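PDB 6JCC: computational designed protein based on evolution from Synthetic construct, which has no established function but was designed to adopt a helical bundle that probably reproduces the caspase recruitment domain fold of the death-domain clan. Local coordinates for residues Phe11-Leu16 against Gln55-Ile60; Asp61-Leu66 against Lys92-Glu97. All blocks are in the same frame, centred on the assembly; numbering follows the deposited sequence.

Interaction 1 (Phe11-Leu16 against Gln55-Ile60); sequences FLLEIL and QAKKLI
Leu-13 reaches from helix 6-22 to helix 52-63 and meets Ala-56, Lys-57 and Ile-60 along little more than one turn. Its CB leaves CA across the contact, not straight at helix 52-63. CG, beside the backbone N and anti to the carbonyl carbon (chi1 -73°), lies near Ile-60 CD1. From there the two methyls part: CD1 reaches CE of Lys-57 at 4.0 Å, on the outer margin, while CD2 lies against the backbone of Ala-56, 3.6 Å from its O, and 3.9 Å from Ile-60 CD1. The side chains of Leu-13 and Ile-60 cross at about a right angle. Ile-60 CD1 also touches Leu-12 CD2 at 3.8 Å. Where the backbones come nearest, Ala-56 CB sits 3.5 Å from Leu-13 O and 3.8 Å from Leu-16 CB; a side chain that ends at CB lets the main chains come this close. Leu-16 CD1 packs on CA and CB of Ile-60. No hydrogen bond spans this apolar packing; the axes of the two short helical segments pass 8.8 Å apart, at 114° between their N-to-C directions. Around it, Leu-12 and Ile-15 pack on Leu-90 of helix 84-93, and Leu-59 touches Val-46 of helix 40-47, which places the contact inside the helical bundle.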
ATOM      1  N   PHE A  11      -4.595  -6.772  -9.632  1.00 13.33           N
ATOM      2  CA  PHE A  11      -4.116  -7.498  -8.455  1.00 14.79           C
ATOM      3  C   PHE A  11      -3.589  -6.594  -7.364  1.00 12.96           C
ATOM      4  O   PHE A  11      -3.879  -6.813  -6.196  1.00 12.77           O
ATOM      5  CB  PHE A  11      -3.033  -8.499  -8.828  1.00 18.12           C
ATOM      6  CG  PHE A  11      -3.568  -9.842  -9.160  1.00 21.87           C
ATOM      7  CD1 PHE A  11      -4.188 -10.596  -8.184  1.00 24.79           C
ATOM      8  CD2 PHE A  11      -3.469 -10.351 -10.440  1.00 24.56           C
ATOM      9  CE1 PHE A  11      -4.697 -11.844  -8.474  1.00 27.97           C
ATOM     10  CE2 PHE A  11      -3.973 -11.603 -10.743  1.00 27.23           C
ATOM     11  CZ  PHE A  11      -4.591 -12.348  -9.759  1.00 28.88           C
ATOM     12  N   LEU A  12      -2.802  -5.592  -7.746  1.00 11.49           N
ATOM     13  CA  LEU A  12      -2.270  -4.633  -6.782  1.00 10.86           C
ATOM     14  C   LEU A  12      -3.407  -3.910  -6.066  1.00 10.40           C
ATOM     15  O   LEU A  12      -3.386  -3.774  -4.846  1.00 10.14           O
ATOM     16  CB  LEU A  12      -1.333  -3.630  -7.460  1.00 10.99           C
ATOM     17  CG  LEU A  12      -0.701  -2.552  -6.569  1.00 11.27           C
ATOM     18  CD1 LEU A  12       0.027  -3.143  -5.369  1.00 11.30           C
ATOM     19  CD2 LEU A  12       0.246  -1.692  -7.391  1.00 11.61           C
ATOM     20  N   LEU A  13      -4.410  -3.481  -6.824  1.00 10.01           N
ATOM     21  CA  LEU A  13      -5.599  -2.862  -6.240  1.00  9.83           C
ATOM     22  C   LEU A  13      -6.351  -3.810  -5.301  1.00 10.60           C
ATOM     23  O   LEU A  13      -6.780  -3.396  -4.230  1.00 10.79           O
ATOM     24  CB  LEU A  13      -6.539  -2.354  -7.335  1.00  9.74           C
ATOM     25  CG  LEU A  13      -6.072  -1.103  -8.075  1.00  9.82           C
ATOM     26  CD1 LEU A  13      -6.942  -0.881  -9.298  1.00  9.91           C
ATOM     27  CD2 LEU A  13      -6.101   0.120  -7.171  1.00  9.72           C
ATOM     28  N   GLU A  14      -6.492  -5.070  -5.700  1.00 11.90           N
ATOM     29  CA  GLU A  14      -7.154  -6.084  -4.877  1.00 13.54           C
ATOM     30  C   GLU A  14      -6.406  -6.340  -3.569  1.00 13.03           C
ATOM     31  O   GLU A  14      -7.025  -6.475  -2.520  1.00 12.89           O
ATOM     32  CB  GLU A  14      -7.294  -7.396  -5.657  1.00 15.14           C
ATOM     33  N   ILE A  15      -5.080  -6.400  -3.643  1.00 12.16           N
ATOM     34  CA  ILE A  15      -4.243  -6.630  -2.462  1.00 12.20           C
ATOM     35  C   ILE A  15      -4.304  -5.448  -1.505  1.00 10.97           C
ATOM     36  O   ILE A  15      -4.415  -5.642  -0.301  1.00 11.23           O
ATOM     37  CB  ILE A  15      -2.785  -6.945  -2.851  1.00 13.91           C
ATOM     38  CG1 ILE A  15      -2.744  -8.280  -3.588  1.00 15.76           C
ATOM     39  CG2 ILE A  15      -1.884  -7.036  -1.624  1.00 14.00           C
ATOM     40  CD1 ILE A  15      -1.631  -8.378  -4.589  1.00 17.73           C
ATOM     41  N   LEU A  16      -4.232  -4.233  -2.039  1.00 10.11           N
ATOM     42  CA  LEU A  16      -4.366  -3.031  -1.214  1.00  9.70           C
ATOM     43  C   LEU A  16      -5.726  -2.984  -0.515  1.00  9.73           C
ATOM     44  O   LEU A  16      -5.796  -2.685   0.672  1.00 10.19           O
ATOM     45  CB  LEU A  16      -4.145  -1.762  -2.042  1.00  9.91           C
ATOM     46  CG  LEU A  16      -2.721  -1.521  -2.554  1.00 10.06           C
ATOM     47  CD1 LEU A  16      -2.704  -0.387  -3.567  1.00 10.65           C
ATOM     48  CD2 LEU A  16      -1.744  -1.235  -1.423  1.00  9.95           C
ATOM     49  N   GLN A  55     -10.703   3.235  -1.497  1.00 15.10           N
ATOM     50  CA  GLN A  55      -9.486   3.617  -0.780  1.00 14.07           C
ATOM     51  C   GLN A  55      -8.235   3.174  -1.535  1.00 12.67           C
ATOM     52  O   GLN A  55      -7.281   3.940  -1.658  1.00 12.36           O
ATOM     53  CB  GLN A  55      -9.458   3.001   0.620  1.00 15.14           C
ATOM     54  CG  GLN A  55     -10.523   3.510   1.571  1.00 16.38           C
ATOM     55  CD  GLN A  55     -10.431   2.852   2.930  1.00 17.74           C
ATOM     56  OE1 GLN A  55      -9.368   2.846   3.546  1.00 17.89           O
ATOM     57  NE2 GLN A  55     -11.537   2.285   3.405  1.00 19.00           N
ATOM     58  N   ALA A  56      -8.252   1.935  -2.029  1.00 11.68           N
ATOM     59  CA  ALA A  56      -7.133   1.380  -2.801  1.00 11.01           C
ATOM     60  C   ALA A  56      -6.820   2.195  -4.055  1.00 11.19           C
ATOM     61  O   ALA A  56      -5.654   2.392  -4.389  1.00 11.19           O
ATOM     62  CB  ALA A  56      -7.404  -0.070  -3.175  1.00 10.79           C
ATOM     63  N   LYS A  57      -7.863   2.666  -4.732  1.00 12.01           N
ATOM     64  CA  LYS A  57      -7.704   3.476  -5.939  1.00 13.74           C
ATOM     65  C   LYS A  57      -7.021   4.822  -5.661  1.00 13.12           C
ATOM     66  O   LYS A  57      -6.295   5.328  -6.506  1.00 13.91           O
ATOM     67  CB  LYS A  57      -9.056   3.693  -6.628  1.00 15.73           C
ATOM     68  CG  LYS A  57      -9.017   4.559  -7.885  1.00 18.48           C
ATOM     69  CD  LYS A  57      -8.066   4.049  -8.968  1.00 21.27           C
ATOM     70  CE  LYS A  57      -8.507   2.734  -9.596  1.00 24.20           C
ATOM     71  NZ  LYS A  57      -9.718   2.886 -10.443  1.00 25.76           N
ATOM     72  N   LYS A  58      -7.266   5.397  -4.491  1.00 12.97           N
ATOM     73  CA  LYS A  58      -6.593   6.629  -4.081  1.00 13.57           C
ATOM     74  C   LYS A  58      -5.196   6.300  -3.544  1.00 11.36           C
ATOM     75  O   LYS A  58      -4.231   6.992  -3.852  1.00 11.06           O
ATOM     76  CB  LYS A  58      -7.407   7.370  -3.015  1.00 17.04           C
ATOM     77  CG  LYS A  58      -8.845   7.698  -3.401  1.00 21.75           C
ATOM     78  CD  LYS A  58      -8.941   8.834  -4.406  1.00 28.04           C
ATOM     79  CE  LYS A  58     -10.391   9.109  -4.786  1.00 34.01           C
ATOM     80  NZ  LYS A  58     -10.619  10.521  -5.197  1.00 38.21           N
ATOM     81  N   LEU A  59      -5.093   5.231  -2.758  1.00 10.08           N
ATOM     82  CA  LEU A  59      -3.828   4.859  -2.115  1.00  9.91           C
ATOM     83  C   LEU A  59      -2.738   4.453  -3.107  1.00  9.07           C
ATOM     84  O   LEU A  59      -1.564   4.731  -2.876  1.00  8.62           O
ATOM     85  CB  LEU A  59      -4.053   3.731  -1.100  1.00 11.39           C
ATOM     86  CG  LEU A  59      -2.870   3.321  -0.211  1.00 12.94           C
ATOM     87  CD1 LEU A  59      -2.332   4.494   0.594  1.00 13.97           C
ATOM     88  CD2 LEU A  59      -3.284   2.191   0.717  1.00 14.01           C
ATOM     89  N   ILE A  60      -3.125   3.813  -4.211  1.00  8.76           N
ATOM     90  CA  ILE A  60      -2.154   3.331  -5.207  1.00  8.78           C
ATOM     91  C   ILE A  60      -1.199   4.432  -5.700  1.00  8.18           C
ATOM     92  O   ILE A  60      -0.031   4.159  -5.964  1.00  8.51           O
ATOM     93  CB  ILE A  60      -2.849   2.614  -6.401  1.00  9.20           C
ATOM     94  CG1 ILE A  60      -1.826   1.826  -7.230  1.00  9.93           C
ATOM     95  CG2 ILE A  60      -3.628   3.597  -7.270  1.00  9.27           C
ATOM     96  CD1 ILE A  60      -2.444   0.912  -8.268  1.00 10.65           C
TER

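Interaction 2 (Asp61-Leu66 against Lys92-Glu97); sequences DFILKL and KYLPLE
Ile-63 and Leu-94 cross at about a right angle, methyl against methyl, where the turn that follows on from helix 52-63, beginning at Ile-63, meets the C-terminal tail. CG2 of Ile-63, placed anti to its backbone N, comes within 3.3 Å of Leu-94 CD2, tighter than usual van der Waals contact. Leu-64 and Pro-95 also meet at about a right angle. Here Leu-64 CD2 lies 3.4 Å from Pro-95 CG and 3.6 Å from its CD, bearing on the CG-CD side of the pyrrolidine ring. That pair is tight as well.

Leu-96 points its CB toward the turn, and its chi1 of -60° sets CG beside the backbone N, from where its two methyls reach the turn's carbonyls. The CD1 methyl is 3.4 Å from Ile-63 O and 4.0 Å from Leu-66 CB, whereas CD2 lies 4.0 Å from Leu-64 O. The turn it covers is a type I beta turn from Ile-63 to Leu-66, in which Leu-66 N donates to Ile-63 O. The tail itself bends at Pro-95, the centre of an inverse gamma turn, and Pro-95 makes backbone hydrogen bonds with His-2. Ile-63 and Leu-66 also touch Leu-74 of helix 68-80.

No hydrogen bond crosses between the two segments, so shape and apolar burial carry the contact. Ile-63 O, although a methyl lies against it, has its polar need met within its own turn by Leu-66 N.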
ATOM      1  N   ASP A  61      -1.693   5.666  -5.815  1.00  7.98           N
ATOM      2  CA  ASP A  61      -0.860   6.803  -6.241  1.00  7.70           C
ATOM      3  C   ASP A  61       0.346   7.001  -5.333  1.00  7.52           C
ATOM      4  O   ASP A  61       1.442   7.291  -5.803  1.00  8.34           O
ATOM      5  CB  ASP A  61      -1.672   8.103  -6.271  1.00  8.15           C
ATOM      6  CG  ASP A  61      -2.668   8.148  -7.407  1.00  8.78           C
ATOM      7  OD1 ASP A  61      -2.523   7.380  -8.379  1.00  8.71           O
ATOM      8  OD2 ASP A  61      -3.593   8.980  -7.340  1.00  8.95           O
ATOM      9  N   PHE A  62       0.133   6.835  -4.035  1.00  7.17           N
ATOM     10  CA  PHE A  62       1.202   6.998  -3.054  1.00  7.22           C
ATOM     11  C   PHE A  62       2.102   5.770  -2.994  1.00  7.44           C
ATOM     12  O   PHE A  62       3.321   5.901  -2.860  1.00  7.83           O
ATOM     13  CB  PHE A  62       0.603   7.344  -1.695  1.00  7.79           C
ATOM     14  CG  PHE A  62      -0.200   8.608  -1.722  1.00  8.94           C
ATOM     15  CD1 PHE A  62       0.439   9.841  -1.720  1.00  9.94           C
ATOM     16  CD2 PHE A  62      -1.589   8.572  -1.805  1.00  9.86           C
ATOM     17  CE1 PHE A  62      -0.289  11.020  -1.769  1.00 10.97           C
ATOM     18  CE2 PHE A  62      -2.324   9.749  -1.854  1.00 11.12           C
ATOM     19  CZ  PHE A  62      -1.673  10.974  -1.837  1.00 11.54           C
ATOM     20  N   ILE A  63       1.507   4.588  -3.136  1.00  7.70           N
ATOM     21  CA  ILE A  63       2.260   3.330  -3.198  1.00  8.21           C
ATOM     22  C   ILE A  63       3.280   3.355  -4.343  1.00  8.18           C
ATOM     23  O   ILE A  63       4.419   2.925  -4.170  1.00  8.39           O
ATOM     24  CB  ILE A  63       1.312   2.106  -3.340  1.00  8.93           C
ATOM     25  CG1 ILE A  63       0.392   1.955  -2.112  1.00  8.84           C
ATOM     26  CG2 ILE A  63       2.082   0.813  -3.578  1.00  9.85           C
ATOM     27  CD1 ILE A  63       1.085   1.739  -0.781  1.00  8.75           C
ATOM     28  N   LEU A  64       2.880   3.880  -5.499  1.00  8.39           N
ATOM     29  CA  LEU A  64       3.780   3.929  -6.655  1.00  8.94           C
ATOM     30  C   LEU A  64       4.891   4.984  -6.555  1.00  9.39           C
ATOM     31  O   LEU A  64       5.829   4.951  -7.351  1.00 10.19           O
ATOM     32  CB  LEU A  64       2.982   4.086  -7.957  1.00 10.09           C
ATOM     33  CG  LEU A  64       2.068   2.900  -8.290  1.00 11.82           C
ATOM     34  CD1 LEU A  64       1.235   3.223  -9.519  1.00 13.16           C
ATOM     35  CD2 LEU A  64       2.836   1.601  -8.498  1.00 12.70           C
ATOM     36  N   LYS A  65       4.800   5.894  -5.580  1.00  9.04           N
ATOM     37  CA  LYS A  65       5.868   6.858  -5.293  1.00  9.86           C
ATOM     38  C   LYS A  65       6.864   6.385  -4.226  1.00  8.95           C
ATOM     39  O   LYS A  65       7.810   7.110  -3.911  1.00  9.30           O
ATOM     40  CB  LYS A  65       5.265   8.208  -4.883  1.00 12.20           C
ATOM     41  CG  LYS A  65       4.454   8.858  -5.993  1.00 15.52           C
ATOM     42  CD  LYS A  65       4.215  10.341  -5.760  1.00 20.45           C
ATOM     43  CE  LYS A  65       3.299  10.599  -4.577  1.00 25.77           C
ATOM     44  NZ  LYS A  65       2.849  12.019  -4.549  1.00 30.94           N
ATOM     45  N   LEU A  66       6.677   5.181  -3.679  1.00  8.17           N
ATOM     46  CA  LEU A  66       7.586   4.664  -2.652  1.00  7.95           C
ATOM     47  C   LEU A  66       8.992   4.449  -3.208  1.00  8.28           C
ATOM     48  O   LEU A  66       9.156   3.959  -4.323  1.00  9.30           O
ATOM     49  CB  LEU A  66       7.080   3.335  -2.085  1.00  7.87           C
ATOM     50  CG  LEU A  66       5.764   3.328  -1.304  1.00  8.15           C
ATOM     51  CD1 LEU A  66       5.252   1.904  -1.151  1.00  8.31           C
ATOM     52  CD2 LEU A  66       5.910   3.983   0.059  1.00  8.65           C
ATOM     53  N   LYS A  92       5.090  -9.178  -4.785  1.00 19.04           N
ATOM     54  CA  LYS A  92       4.976  -9.740  -6.137  1.00 21.13           C
ATOM     55  C   LYS A  92       4.449  -8.724  -7.151  1.00 20.36           C
ATOM     56  O   LYS A  92       5.013  -8.587  -8.239  1.00 20.35           O
ATOM     57  CB  LYS A  92       4.057 -10.971  -6.118  1.00 24.10           C
ATOM     58  CG  LYS A  92       3.950 -11.737  -7.432  1.00 28.07           C
ATOM     59  CD  LYS A  92       2.857 -12.790  -7.346  1.00 33.23           C
ATOM     60  CE  LYS A  92       2.903 -13.757  -8.516  1.00 38.17           C
ATOM     61  NZ  LYS A  92       1.749 -14.700  -8.492  1.00 41.90           N
ATOM     62  N   TYR A  93       3.373  -8.024  -6.794  1.00 19.40           N
ATOM     63  CA  TYR A  93       2.680  -7.124  -7.728  1.00 19.73           C
ATOM     64  C   TYR A  93       3.104  -5.652  -7.664  1.00 18.33           C
ATOM     65  O   TYR A  93       2.688  -4.865  -8.519  1.00 18.87           O
ATOM     66  CB  TYR A  93       1.166  -7.261  -7.557  1.00 21.24           C
ATOM     67  CG  TYR A  93       0.663  -8.622  -7.990  1.00 23.88           C
ATOM     68  CD1 TYR A  93       0.612  -8.972  -9.340  1.00 25.50           C
ATOM     69  CD2 TYR A  93       0.257  -9.568  -7.055  1.00 25.25           C
ATOM     70  CE1 TYR A  93       0.161 -10.222  -9.741  1.00 27.71           C
ATOM     71  CE2 TYR A  93      -0.204 -10.817  -7.442  1.00 27.89           C
ATOM     72  CZ  TYR A  93      -0.246 -11.143  -8.785  1.00 28.88           C
ATOM     73  OH  TYR A  93      -0.697 -12.383  -9.172  1.00 30.04           O
ATOM     74  N   LEU A  94       3.939  -5.281  -6.693  1.00 17.29           N
ATOM     75  CA  LEU A  94       4.519  -3.937  -6.669  1.00 17.60           C
ATOM     76  C   LEU A  94       5.473  -3.806  -7.845  1.00 18.18           C
ATOM     77  O   LEU A  94       6.371  -4.630  -7.982  1.00 18.31           O
ATOM     78  CB  LEU A  94       5.310  -3.662  -5.385  1.00 17.97           C
ATOM     79  CG  LEU A  94       4.559  -3.126  -4.173  1.00 18.77           C
ATOM     80  CD1 LEU A  94       5.496  -3.051  -2.983  1.00 19.46           C
ATOM     81  CD2 LEU A  94       3.958  -1.763  -4.442  1.00 18.70           C
ATOM     82  N   PRO A  95       5.309  -2.766  -8.682  1.00 18.35           N
ATOM     83  CA  PRO A  95       6.218  -2.566  -9.808  1.00 19.09           C
ATOM     84  C   PRO A  95       7.420  -1.705  -9.404  1.00 21.03           C
ATOM     85  O   PRO A  95       7.769  -0.742 -10.092  1.00 21.48           O
ATOM     86  CB  PRO A  95       5.328  -1.841 -10.805  1.00 18.51           C
ATOM     87  CG  PRO A  95       4.531  -0.938  -9.925  1.00 18.09           C
ATOM     88  CD  PRO A  95       4.261  -1.727  -8.669  1.00 18.23           C
ATOM     89  N   LEU A  96       8.025  -2.063  -8.281  1.00 23.76           N
ATOM     90  CA  LEU A  96       9.104  -1.306  -7.688  1.00 26.43           C
ATOM     91  C   LEU A  96      10.177  -2.283  -7.282  1.00 29.29           C
ATOM     92  O   LEU A  96       9.890  -3.447  -6.987  1.00 29.29           O
ATOM     93  CB  LEU A  96       8.612  -0.558  -6.448  1.00 26.02           C
ATOM     94  CG  LEU A  96       7.488   0.456  -6.659  1.00 24.72           C
ATOM     95  CD1 LEU A  96       6.934   0.956  -5.337  1.00 24.43           C
ATOM     96  CD2 LEU A  96       7.981   1.621  -7.491  1.00 24.41           C
ATOM     97  N   GLU A  97      11.410  -1.798  -7.252  1.00 32.09           N
ATOM     98  CA  GLU A  97      12.549  -2.615  -6.863  1.00 31.52           C
ATOM     99  C   GLU A  97      12.736  -2.547  -5.352  1.00 32.97           C
ATOM    100  O   GLU A  97      11.976  -3.161  -4.602  1.00 33.39           O
ATOM    101  CB  GLU A  97      13.806  -2.145  -7.598  1.00 24.92           C
TER

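In the fold
From the N terminus, helix 6-22 comes first, and interaction 1 sets it against helix 52-63, closing a loop that contains helices 30-34 and 40-47. The chain then runs straight from Ile-60 into Asp-61, where interaction 2 begins; its loop carries helix 68-80 and most of helix 84-93 before the tail returns. The two loops therefore follow one another, neither nesting nor crossing, with helix 52-63 common to both. Their centres lie about 11 Å apart, and they meet directly: Leu-16 packs on Ile-63, while Phe-11 and Ile-15 touch Tyr-93. Together they tie the first helix, helix 52-63 and the C-terminal tail into one core.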